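Local atomic coordinates of superantigen-like protein SSL10 (Staphylococcus aureus subsp. aureus, PDB entry 6LWT), a protein that probably binds the Fc region of human IgG, blocking classical complement activation, and probably also hinders plasma clotting by binding prothrombin. Residues A[159-164]-A[194-199]; A[103-108]-A[190-195]; A[130-135]-A[184-189]; A[17-22]-A[150-155]. All blocks are in the same frame, centred on the assembly; numbering follows the deposited sequence.

Overall arrangement
Contacts 1, 2 and 3 all lie within the C-terminal beta-grasp domain and build it, whereas contact 4 ties the N-terminal helix 14-22, in the OB-fold family region, to that domain. Contacts 1 and 2, with centres 9 Å apart, flank the same strand, 192-198: strand 159-164 pairs with it on one side and strand 106-110 on the other, within a mixed five-stranded sheet. Contact 3, centred about 15 Å from contact 1 and 13 Å from contact 2, is a separate two-stranded ribbon that leads into helix 133-148; along the chain it is nested within the loop closed by contact 2. Contact 4 begins earliest in sequence, its centre 18 to 24 Å from those of the others, and so joins the protein's two family regions.

Contact 1: residues A[159-164]-A[194-199]; sequences RVKISL and DIEVNL
Val160 sets CG1 anti to its backbone N (chi1 178°), and Ile195 sets CG2 anti to its own, so that these two methyls meet at 3.7 Å, Val160 CG1 against Ile195 CG2, in an antiparallel strand pair of the beta-grasp sheet. The two side chains lie side by side and point the same way. Ile195 CG2 also reaches Ile162 CG1 at 4.2 Å, while Val160 CG2 packs on Val197 CG2 at 4.1 Å. This apolar face, made of Val160, Ile162, Ile195 and Val197, turns to helix 133-148, where Leu136, Leu140 and Leu144 cover it.

Backbone bonds alternate with these pairs. Lys161 N donates to Glu196 O at 2.8 Å and Glu196 N returns the bond to Lys161 O; Arg159 and Asn198 exchange a similar pair, and Ser163 N binds Asp194 O. On the other face, Lys161 makes a cation-pi contact with Phe169, and Arg159 salt-bridges Asp157. The Asp194 carboxylate comes round to the Ser163 side, with Asp194 OD1 3.5 Å from Ser163 CB. One water ties the strands together there. It donates to Lys161 O at 2.8 Å and is also hydrogen-bonded to Ser163 OG. Its bond to Asp194 OD1, again donated by the water, measures 2.6 Å.

Contact 2: residues A[103-108]-A[190-195]; sequences SAPILN and KQIKDI
Pro105 rests against a classic beta bulge, formed where Lys193 and Asp194 both face Ser163 of the next strand: Pro105 CB lies 3.7 Å from Lys193 O. The same proline carbon also touches Ile192 CG2, at 3.8 Å, with CG close behind, so the ring packs on the strand just before the parallel pairing begins.

From there strands 106-108 and 192-195 run nearly parallel, their axes 21° apart. Ile195 is gripped through both of its backbone polar atoms: its N donates to Ile106 O at 3.0 Å, and its O accepts from Asn108 N at 2.8 Å. Asp194 CB approaches Ile106 O at 3.4 Å. Leu107 holds CG anti to its backbone N (chi1 171°), and chi2 of 53° swings CD1 toward the other strand, where it meets Ile195 CG2 at 3.7 Å and Ile195 O at 3.5 Å.

Leu107, Ile192 and Ile195 lie beneath helix 133-148, touching His143, Leu136 and Leu140 respectively. Within the sheet, strand 106-110 is bordered by strand 120-123 on its outer side, and strand 192-198 by strand 159-164.

Contact 3: residues A[130-135]-A[184-189]; sequences KITLKE and GEVIES
A short antiparallel ribbon at the foot of the beta-grasp helix joins Ile131 to Ile187 by two backbone bonds. Ile131 N donates to Ile187 O at 2.8 Å, and Ile187 N returns a bond to Ile131 O at 2.7 Å. One step on, Leu133 N reaches Glu185 O at 2.9 Å, so the first turn of helix 133-148 is itself held by the partner segment.

On one face, the extended Lys130 chain crosses Val186 obliquely, with CB, CG and CD all near Val186 CG1; CG comes to 3.8 Å of it. Lys130 CE lies 3.7 Å from Glu188 OE2, but Lys130 NZ, 5.0 Å from Glu188 OE2, makes a weak hydrogen bond to Asn95 O. On the Ile187 side, Leu133 CD1 of the helix meets Ile187 CD1 at 4.1 Å, both residues also touching Tyr170, whose OH binds Glu185 OE2. Ser189 OG, bonded to Lys128 O, packs against Ile131 CG2.

Thr132 links strand and helix. Its OG1 stands between the backbone N and carbonyl carbon (chi1 57°), where it accepts from Glu135 N at 3.1 Å. This is the helix N-cap, with a threonine hydroxyl closing the first turn at the strand-to-helix junction of a beta-grasp fold.

Contact 4: residues A[17-22]-A[150-155]; sequences ALYRYY and LYKTIS
Leu18 presses CB squarely onto the ring of Tyr151: CB sits 3.7 Å from the ring centroid and only 9° off its normal, a CH-pi contact over the face. Leu150 CG lies over the centre of the opposite face, 3.6 Å above the plane, so the ring is sandwiched between one leucine from helix 14-22 and another from its own loop. Leu18 CD1 extends the cover, reaching Tyr151 CE1 at 3.8 Å.

Tyr151 points toward the helix. At the base of its side chain, Tyr151 CB meets Tyr19 CB at 3.8 Å. Farther out, Tyr22 CD2 comes to 4.0 Å of Tyr151 CE2. Tyr22 in turn has Tyr21 CD2 over one face, and its ring meets that of Tyr138 from helix 133-148.

Tyr19 meets the loop at a second point, through its hydroxyl. The Lys152 chain is extended until its last bond, where chi4 of 80° turns NZ toward Tyr19; NZ then donates a weak hydrogen bond to Tyr19 OH at 3.1 Å.

The polar ends of the two buried tyrosines are satisfied beyond the two segments: Tyr151 OH bonds Leu174 O and Arg141 NH2, and Tyr22 OH bonds Asp137 OD2 and Leu178 N. Apolar and CH-pi packing therefore carries the join between the N-terminal helix and the beta-grasp domain, anchored hydroxyls help fix where the Tyr151 and Tyr22 rings lie, and the lysine-tyrosine bond is weak and made by an exposed lysine.

Contact 1: residues A[159-164]-A[194-199]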
# COMPACT_ATOMS: atom_id res chain seq x y z
N ARG A 159 1.08 -11.74 -9.96
CA ARG A 159 0.30 -10.53 -10.18
C ARG A 159 -0.83 -10.47 -9.17
O ARG A 159 -1.28 -11.50 -8.66
CB ARG A 159 -0.31 -10.51 -11.58
CG ARG A 159 0.67 -10.75 -12.73
CD ARG A 159 1.67 -9.62 -12.96
NE ARG A 159 2.48 -9.98 -14.13
CZ ARG A 159 3.56 -10.77 -14.12
NH1 ARG A 159 4.06 -11.27 -12.99
NH2 ARG A 159 4.16 -11.04 -15.28
N VAL A 160 -1.27 -9.25 -8.89
CA VAL A 160 -2.44 -9.06 -8.04
C VAL A 160 -3.39 -8.10 -8.74
O VAL A 160 -2.99 -6.98 -8.98
CB VAL A 160 -2.07 -8.45 -6.68
CG1 VAL A 160 -3.34 -8.21 -5.87
CG2 VAL A 160 -1.08 -9.33 -5.93
N LYS A 161 -4.62 -8.51 -9.02
CA LYS A 161 -5.60 -7.64 -9.69
C LYS A 161 -6.72 -7.28 -8.72
O LYS A 161 -7.48 -8.16 -8.31
CB LYS A 161 -6.17 -8.30 -10.94
CG LYS A 161 -7.19 -7.43 -11.70
CD LYS A 161 -7.85 -8.18 -12.86
CE LYS A 161 -8.85 -7.30 -13.60
NZ LYS A 161 -8.97 -7.65 -15.05
N ILE A 162 -6.80 -6.01 -8.39
CA ILE A 162 -7.85 -5.49 -7.52
C ILE A 162 -8.95 -4.92 -8.43
O ILE A 162 -8.72 -3.93 -9.13
CB ILE A 162 -7.28 -4.41 -6.58
CG1 ILE A 162 -6.15 -4.97 -5.70
CG2 ILE A 162 -8.38 -3.79 -5.73
CD1 ILE A 162 -5.16 -3.92 -5.25
N SER A 163 -10.14 -5.52 -8.39
CA SER A 163 -11.24 -5.07 -9.20
C SER A 163 -12.29 -4.36 -8.35
O SER A 163 -12.63 -4.80 -7.23
CB SER A 163 -11.84 -6.26 -9.95
OG SER A 163 -10.86 -6.79 -10.84
N LEU A 164 -12.82 -3.28 -8.92
CA LEU A 164 -13.86 -2.50 -8.30
C LEU A 164 -15.21 -2.85 -8.94
O LEU A 164 -15.27 -3.38 -10.05
CB LEU A 164 -13.59 -1.01 -8.40
CG LEU A 164 -12.23 -0.46 -7.93
CD1 LEU A 164 -12.26 1.05 -7.88
CD2 LEU A 164 -11.76 -1.09 -6.63
N ASP A 194 -13.35 -7.76 -5.81
CA ASP A 194 -12.51 -8.91 -5.53
C ASP A 194 -11.05 -8.60 -5.82
O ASP A 194 -10.74 -7.59 -6.44
CB ASP A 194 -12.98 -10.16 -6.31
CG ASP A 194 -13.20 -9.88 -7.78
OD1 ASP A 194 -12.27 -9.42 -8.43
OD2 ASP A 194 -14.33 -10.08 -8.29
N ILE A 195 -10.19 -9.48 -5.33
CA ILE A 195 -8.74 -9.37 -5.45
C ILE A 195 -8.23 -10.73 -5.94
O ILE A 195 -8.34 -11.72 -5.22
CB ILE A 195 -8.09 -9.00 -4.10
CG1 ILE A 195 -8.69 -7.69 -3.53
CG2 ILE A 195 -6.60 -8.85 -4.26
CD1 ILE A 195 -8.38 -7.45 -2.08
N GLU A 196 -7.68 -10.76 -7.15
CA GLU A 196 -7.23 -11.99 -7.78
C GLU A 196 -5.71 -12.03 -7.73
O GLU A 196 -5.08 -11.13 -8.27
CB GLU A 196 -7.71 -12.07 -9.24
CG GLU A 196 -7.39 -13.42 -9.87
CD GLU A 196 -7.65 -13.51 -11.37
OE1 GLU A 196 -7.28 -14.57 -11.93
OE2 GLU A 196 -8.17 -12.55 -12.00
N VAL A 197 -5.15 -13.05 -7.09
CA VAL A 197 -3.70 -13.22 -6.97
C VAL A 197 -3.30 -14.44 -7.79
O VAL A 197 -3.86 -15.52 -7.61
CB VAL A 197 -3.26 -13.40 -5.51
CG1 VAL A 197 -1.74 -13.57 -5.44
CG2 VAL A 197 -3.72 -12.23 -4.65
N ASN A 198 -2.34 -14.26 -8.70
CA ASN A 198 -1.77 -15.37 -9.46
C ASN A 198 -0.27 -15.45 -9.18
O ASN A 198 0.44 -14.49 -9.44
CB ASN A 198 -2.05 -15.16 -10.94
CG ASN A 198 -3.49 -15.46 -11.30
OD1 ASN A 198 -4.34 -14.57 -11.35
ND2 ASN A 198 -3.79 -16.73 -11.50
N LEU A 199 0.17 -16.57 -8.60
CA LEU A 199 1.56 -16.77 -8.17
C LEU A 199 2.24 -17.85 -9.00
O LEU A 199 1.58 -18.60 -9.69
CB LEU A 199 1.62 -17.15 -6.69
CG LEU A 199 1.01 -16.13 -5.72
CD1 LEU A 199 1.17 -16.58 -4.28
CD2 LEU A 199 1.63 -14.74 -5.91
O HOH W 1 -9.97 -8.90 -9.44

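Contact 2: residues A[103-108]-A[190-195]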
# COMPACT_ATOMS: atom_id res chain seq x y z
N SER A 103 -15.33 -3.65 5.14
CA SER A 103 -15.37 -4.19 3.79
C SER A 103 -14.69 -5.55 3.73
O SER A 103 -13.61 -5.72 4.28
CB SER A 103 -14.68 -3.22 2.84
OG SER A 103 -15.40 -2.01 2.79
N ALA A 104 -15.33 -6.51 3.05
CA ALA A 104 -14.83 -7.87 2.97
C ALA A 104 -14.83 -8.41 1.52
O ALA A 104 -15.47 -9.43 1.23
CB ALA A 104 -15.65 -8.79 3.87
N PRO A 105 -14.08 -7.75 0.61
CA PRO A 105 -13.94 -8.37 -0.72
C PRO A 105 -13.34 -9.75 -0.63
O PRO A 105 -12.58 -10.05 0.30
CB PRO A 105 -12.94 -7.45 -1.44
CG PRO A 105 -12.21 -6.76 -0.34
CD PRO A 105 -13.24 -6.56 0.75
N ILE A 106 -13.63 -10.57 -1.63
CA ILE A 106 -13.06 -11.90 -1.69
C ILE A 106 -11.69 -11.84 -2.36
O ILE A 106 -11.56 -11.38 -3.48
CB ILE A 106 -13.97 -12.89 -2.43
CG1 ILE A 106 -15.37 -12.91 -1.78
CG2 ILE A 106 -13.32 -14.26 -2.43
CD1 ILE A 106 -15.39 -13.29 -0.31
N LEU A 107 -10.70 -12.36 -1.63
CA LEU A 107 -9.35 -12.55 -2.13
C LEU A 107 -9.26 -13.98 -2.66
O LEU A 107 -9.57 -14.92 -1.92
CB LEU A 107 -8.35 -12.34 -1.00
CG LEU A 107 -6.88 -12.68 -1.20
CD1 LEU A 107 -6.32 -12.01 -2.42
CD2 LEU A 107 -6.10 -12.26 0.05
N ASN A 108 -8.84 -14.15 -3.90
CA ASN A 108 -8.65 -15.50 -4.43
C ASN A 108 -7.23 -15.70 -4.91
O ASN A 108 -6.68 -14.81 -5.58
CB ASN A 108 -9.75 -15.93 -5.42
CG ASN A 108 -9.67 -15.25 -6.78
OD1 ASN A 108 -10.42 -14.31 -7.06
ND2 ASN A 108 -8.83 -15.76 -7.66
N LYS A 190 -15.45 0.04 0.04
CA LYS A 190 -16.71 -0.66 -0.29
C LYS A 190 -16.89 -0.95 -1.79
O LYS A 190 -17.71 -1.78 -2.16
CB LYS A 190 -17.91 0.17 0.19
CG LYS A 190 -18.15 1.43 -0.64
CD LYS A 190 -19.50 2.09 -0.35
CE LYS A 190 -19.58 3.55 -0.74
NZ LYS A 190 -19.25 3.84 -2.16
N GLN A 191 -16.15 -0.23 -2.64
CA GLN A 191 -16.14 -0.47 -4.06
C GLN A 191 -15.33 -1.66 -4.51
O GLN A 191 -15.50 -2.11 -5.64
CB GLN A 191 -15.73 0.81 -4.83
CG GLN A 191 -16.78 1.91 -4.76
CD GLN A 191 -18.18 1.43 -5.21
OE1 GLN A 191 -18.42 1.25 -6.41
NE2 GLN A 191 -19.09 1.21 -4.26
N ILE A 192 -14.48 -2.22 -3.64
CA ILE A 192 -13.63 -3.32 -4.05
C ILE A 192 -14.52 -4.57 -4.16
O ILE A 192 -15.20 -4.94 -3.20
CB ILE A 192 -12.45 -3.55 -3.09
CG1 ILE A 192 -11.62 -2.27 -2.93
CG2 ILE A 192 -11.57 -4.68 -3.61
CD1 ILE A 192 -10.64 -2.32 -1.79
N LYS A 193 -14.50 -5.19 -5.32
CA LYS A 193 -15.33 -6.38 -5.61
C LYS A 193 -14.53 -7.61 -5.23
O LYS A 193 -14.97 -8.41 -4.41
CB LYS A 193 -15.73 -6.41 -7.10
CG LYS A 193 -16.59 -7.60 -7.53
CD LYS A 193 -16.68 -7.73 -9.05
CE LYS A 193 -17.96 -7.14 -9.63
NZ LYS A 193 -19.04 -8.16 -9.80
N ASP A 194 -13.35 -7.76 -5.81
CA ASP A 194 -12.51 -8.91 -5.53
C ASP A 194 -11.05 -8.60 -5.82
O ASP A 194 -10.74 -7.59 -6.44
CB ASP A 194 -12.98 -10.16 -6.31
CG ASP A 194 -13.20 -9.88 -7.78
OD1 ASP A 194 -12.27 -9.42 -8.43
OD2 ASP A 194 -14.33 -10.08 -8.29
N ILE A 195 -10.19 -9.48 -5.33
CA ILE A 195 -8.74 -9.37 -5.45
C ILE A 195 -8.23 -10.73 -5.94
O ILE A 195 -8.34 -11.72 -5.22
CB ILE A 195 -8.09 -9.00 -4.10
CG1 ILE A 195 -8.69 -7.69 -3.53
CG2 ILE A 195 -6.60 -8.85 -4.26
CD1 ILE A 195 -8.38 -7.45 -2.08

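Contact 3: residues A[130-135]-A[184-189]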
# COMPACT_ATOMS: atom_id res chain seq x y z
N LYS A 130 -11.80 4.44 3.41
CA LYS A 130 -10.93 4.71 2.26
C LYS A 130 -9.58 4.09 2.52
O LYS A 130 -9.16 3.98 3.66
CB LYS A 130 -10.75 6.20 2.03
CG LYS A 130 -11.84 6.82 1.17
CD LYS A 130 -11.81 8.34 1.29
CE LYS A 130 -13.19 8.95 1.10
NZ LYS A 130 -13.25 10.29 1.73
N ILE A 131 -8.90 3.68 1.44
CA ILE A 131 -7.59 3.06 1.57
C ILE A 131 -6.78 3.47 0.36
O ILE A 131 -7.28 3.42 -0.77
CB ILE A 131 -7.70 1.51 1.72
CG1 ILE A 131 -6.34 0.92 2.09
CG2 ILE A 131 -8.26 0.82 0.47
CD1 ILE A 131 -6.41 -0.52 2.56
N THR A 132 -5.54 3.93 0.59
CA THR A 132 -4.66 4.18 -0.53
C THR A 132 -4.28 2.88 -1.22
O THR A 132 -4.19 1.81 -0.59
CB THR A 132 -3.37 4.95 -0.14
OG1 THR A 132 -2.65 4.24 0.88
CG2 THR A 132 -3.75 6.36 0.36
N LEU A 133 -4.01 2.97 -2.52
CA LEU A 133 -3.38 1.86 -3.23
C LEU A 133 -2.07 1.45 -2.57
O LEU A 133 -1.76 0.26 -2.54
CB LEU A 133 -3.20 2.17 -4.72
CG LEU A 133 -2.58 1.04 -5.55
CD1 LEU A 133 -3.45 -0.21 -5.61
CD2 LEU A 133 -2.29 1.51 -6.96
N LYS A 134 -1.32 2.41 -2.02
CA LYS A 134 -0.12 2.11 -1.26
C LYS A 134 -0.35 1.11 -0.11
O LYS A 134 0.38 0.13 0.02
CB LYS A 134 0.43 3.41 -0.67
CG LYS A 134 1.66 3.23 0.17
CD LYS A 134 1.93 4.46 1.03
CE LYS A 134 3.26 4.34 1.72
NZ LYS A 134 4.39 4.25 0.76
N GLU A 135 -1.34 1.41 0.73
CA GLU A 135 -1.62 0.58 1.90
C GLU A 135 -2.17 -0.79 1.49
O GLU A 135 -1.80 -1.81 2.07
CB GLU A 135 -2.63 1.28 2.83
CG GLU A 135 -2.89 0.50 4.11
CD GLU A 135 -3.82 1.20 5.10
OE1 GLU A 135 -3.99 2.43 5.04
OE2 GLU A 135 -4.35 0.49 5.97
N GLY A 184 -0.25 7.62 -3.91
CA GLY A 184 -1.23 8.55 -3.40
C GLY A 184 -2.67 8.25 -3.76
O GLY A 184 -3.55 8.79 -3.10
N GLU A 185 -2.90 7.44 -4.81
CA GLU A 185 -4.24 7.00 -5.27
C GLU A 185 -5.10 6.52 -4.11
O GLU A 185 -4.63 5.68 -3.35
CB GLU A 185 -4.13 5.81 -6.23
CG GLU A 185 -3.82 6.11 -7.70
CD GLU A 185 -5.02 5.99 -8.64
OE1 GLU A 185 -4.86 6.43 -9.79
OE2 GLU A 185 -6.11 5.47 -8.28
N VAL A 186 -6.35 6.97 -4.01
CA VAL A 186 -7.25 6.60 -2.90
C VAL A 186 -8.38 5.74 -3.45
O VAL A 186 -8.98 6.09 -4.45
CB VAL A 186 -7.84 7.84 -2.20
CG1 VAL A 186 -8.84 7.43 -1.12
CG2 VAL A 186 -6.73 8.70 -1.61
N ILE A 187 -8.64 4.61 -2.79
CA ILE A 187 -9.68 3.68 -3.21
C ILE A 187 -10.76 3.69 -2.13
O ILE A 187 -10.46 3.64 -0.94
CB ILE A 187 -9.14 2.25 -3.41
CG1 ILE A 187 -8.03 2.23 -4.47
CG2 ILE A 187 -10.30 1.32 -3.80
CD1 ILE A 187 -7.23 0.93 -4.49
N GLU A 188 -12.00 3.75 -2.56
CA GLU A 188 -13.16 3.62 -1.69
C GLU A 188 -13.36 2.13 -1.38
O GLU A 188 -13.67 1.34 -2.26
CB GLU A 188 -14.37 4.20 -2.43
CG GLU A 188 -15.65 4.25 -1.60
CD GLU A 188 -15.88 5.57 -0.87
OE1 GLU A 188 -16.98 5.68 -0.27
OE2 GLU A 188 -15.01 6.48 -0.90
N SER A 189 -13.18 1.76 -0.12
CA SER A 189 -13.05 0.36 0.29
C SER A 189 -14.25 -0.53 -0.07
O SER A 189 -14.07 -1.69 -0.42
CB SER A 189 -12.79 0.27 1.79
OG SER A 189 -11.57 0.94 2.17

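Contact 4: residues A[17-22]-A[150-155]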
# COMPACT_ATOMS: atom_id res chain seq x y z
N ALA A 17 15.41 -7.69 -2.06
CA ALA A 17 15.04 -6.30 -1.83
C ALA A 17 13.53 -6.15 -1.62
O ALA A 17 13.10 -5.39 -0.77
CB ALA A 17 15.50 -5.43 -2.99
N LEU A 18 12.74 -6.89 -2.38
CA LEU A 18 11.27 -6.88 -2.21
C LEU A 18 10.86 -7.46 -0.87
O LEU A 18 10.00 -6.90 -0.19
CB LEU A 18 10.57 -7.58 -3.38
CG LEU A 18 10.68 -6.85 -4.73
CD1 LEU A 18 10.33 -7.74 -5.90
CD2 LEU A 18 9.79 -5.61 -4.72
N TYR A 19 11.49 -8.57 -0.48
CA TYR A 19 11.23 -9.19 0.81
C TYR A 19 11.47 -8.21 1.96
O TYR A 19 10.65 -8.06 2.87
CB TYR A 19 12.10 -10.46 0.97
CG TYR A 19 12.01 -11.02 2.36
CD1 TYR A 19 10.82 -11.59 2.81
CD2 TYR A 19 13.09 -10.97 3.23
CE1 TYR A 19 10.71 -12.08 4.09
CE2 TYR A 19 13.00 -11.47 4.52
CZ TYR A 19 11.80 -12.02 4.95
OH TYR A 19 11.68 -12.52 6.23
N ARG A 20 12.62 -7.55 1.90
CA ARG A 20 12.98 -6.60 2.94
C ARG A 20 12.02 -5.40 2.95
O ARG A 20 11.55 -5.01 4.01
CB ARG A 20 14.46 -6.16 2.82
CG ARG A 20 15.50 -7.26 3.09
CD ARG A 20 15.24 -8.14 4.32
NE ARG A 20 15.19 -7.41 5.59
CZ ARG A 20 16.25 -7.08 6.35
NH1 ARG A 20 17.50 -7.39 5.99
NH2 ARG A 20 16.06 -6.42 7.48
N TYR A 21 11.71 -4.85 1.77
CA TYR A 21 10.84 -3.67 1.72
C TYR A 21 9.46 -3.94 2.29
O TYR A 21 8.95 -3.18 3.11
CB TYR A 21 10.72 -3.14 0.29
CG TYR A 21 9.86 -1.90 0.20
CD1 TYR A 21 10.37 -0.65 0.57
CD2 TYR A 21 8.53 -1.97 -0.21
CE1 TYR A 21 9.58 0.49 0.50
CE2 TYR A 21 7.73 -0.84 -0.27
CZ TYR A 21 8.26 0.39 0.05
OH TYR A 21 7.46 1.52 -0.02
N TYR A 22 8.87 -5.06 1.86
CA TYR A 22 7.50 -5.42 2.22
C TYR A 22 7.36 -6.13 3.56
O TYR A 22 6.25 -6.48 3.95
CB TYR A 22 6.85 -6.20 1.06
CG TYR A 22 6.45 -5.31 -0.10
CD1 TYR A 22 5.36 -4.43 0.04
CD2 TYR A 22 7.13 -5.32 -1.33
CE1 TYR A 22 4.98 -3.60 -0.98
CE2 TYR A 22 6.76 -4.48 -2.37
CZ TYR A 22 5.67 -3.62 -2.19
OH TYR A 22 5.25 -2.80 -3.20
N LEU A 150 5.66 -15.58 -0.32
CA LEU A 150 6.06 -14.70 -1.42
C LEU A 150 7.41 -14.05 -1.09
O LEU A 150 7.57 -13.55 0.02
CB LEU A 150 5.04 -13.60 -1.65
CG LEU A 150 5.35 -12.55 -2.72
CD1 LEU A 150 5.30 -13.13 -4.12
CD2 LEU A 150 4.35 -11.40 -2.59
N TYR A 151 8.32 -14.07 -2.05
CA TYR A 151 9.70 -13.52 -1.93
C TYR A 151 10.61 -14.26 -0.93
O TYR A 151 11.78 -13.89 -0.77
CB TYR A 151 9.71 -12.04 -1.55
CG TYR A 151 8.82 -11.10 -2.34
CD1 TYR A 151 8.71 -11.21 -3.71
CD2 TYR A 151 8.13 -10.07 -1.70
CE1 TYR A 151 7.92 -10.33 -4.44
CE2 TYR A 151 7.34 -9.17 -2.41
CZ TYR A 151 7.24 -9.31 -3.79
OH TYR A 151 6.48 -8.45 -4.53
N LYS A 152 10.09 -15.26 -0.22
CA LYS A 152 10.82 -15.95 0.83
C LYS A 152 11.11 -17.36 0.35
O LYS A 152 12.26 -17.75 0.26
CB LYS A 152 10.00 -15.96 2.13
CG LYS A 152 10.82 -16.24 3.38
CD LYS A 152 9.93 -16.65 4.55
CE LYS A 152 10.75 -16.87 5.81
NZ LYS A 152 11.09 -15.59 6.48
N THR A 153 10.07 -18.11 0.04
CA THR A 153 10.20 -19.49 -0.40
C THR A 153 9.66 -19.73 -1.81
O THR A 153 9.87 -20.80 -2.36
CB THR A 153 9.51 -20.42 0.62
OG1 THR A 153 8.13 -20.05 0.74
CG2 THR A 153 10.20 -20.30 2.02
N ILE A 154 8.96 -18.75 -2.39
CA ILE A 154 8.50 -18.84 -3.76
C ILE A 154 8.96 -17.59 -4.50
O ILE A 154 9.38 -16.61 -3.88
CB ILE A 154 6.96 -19.01 -3.84
CG1 ILE A 154 6.21 -17.78 -3.32
CG2 ILE A 154 6.53 -20.23 -3.03
CD1 ILE A 154 4.73 -17.80 -3.63
N SER A 155 8.85 -17.62 -5.81
CA SER A 155 9.38 -16.55 -6.65
C SER A 155 8.58 -15.25 -6.55
O SER A 155 7.45 -15.21 -6.06
CB SER A 155 9.43 -17.00 -8.10
OG SER A 155 8.16 -16.87 -8.70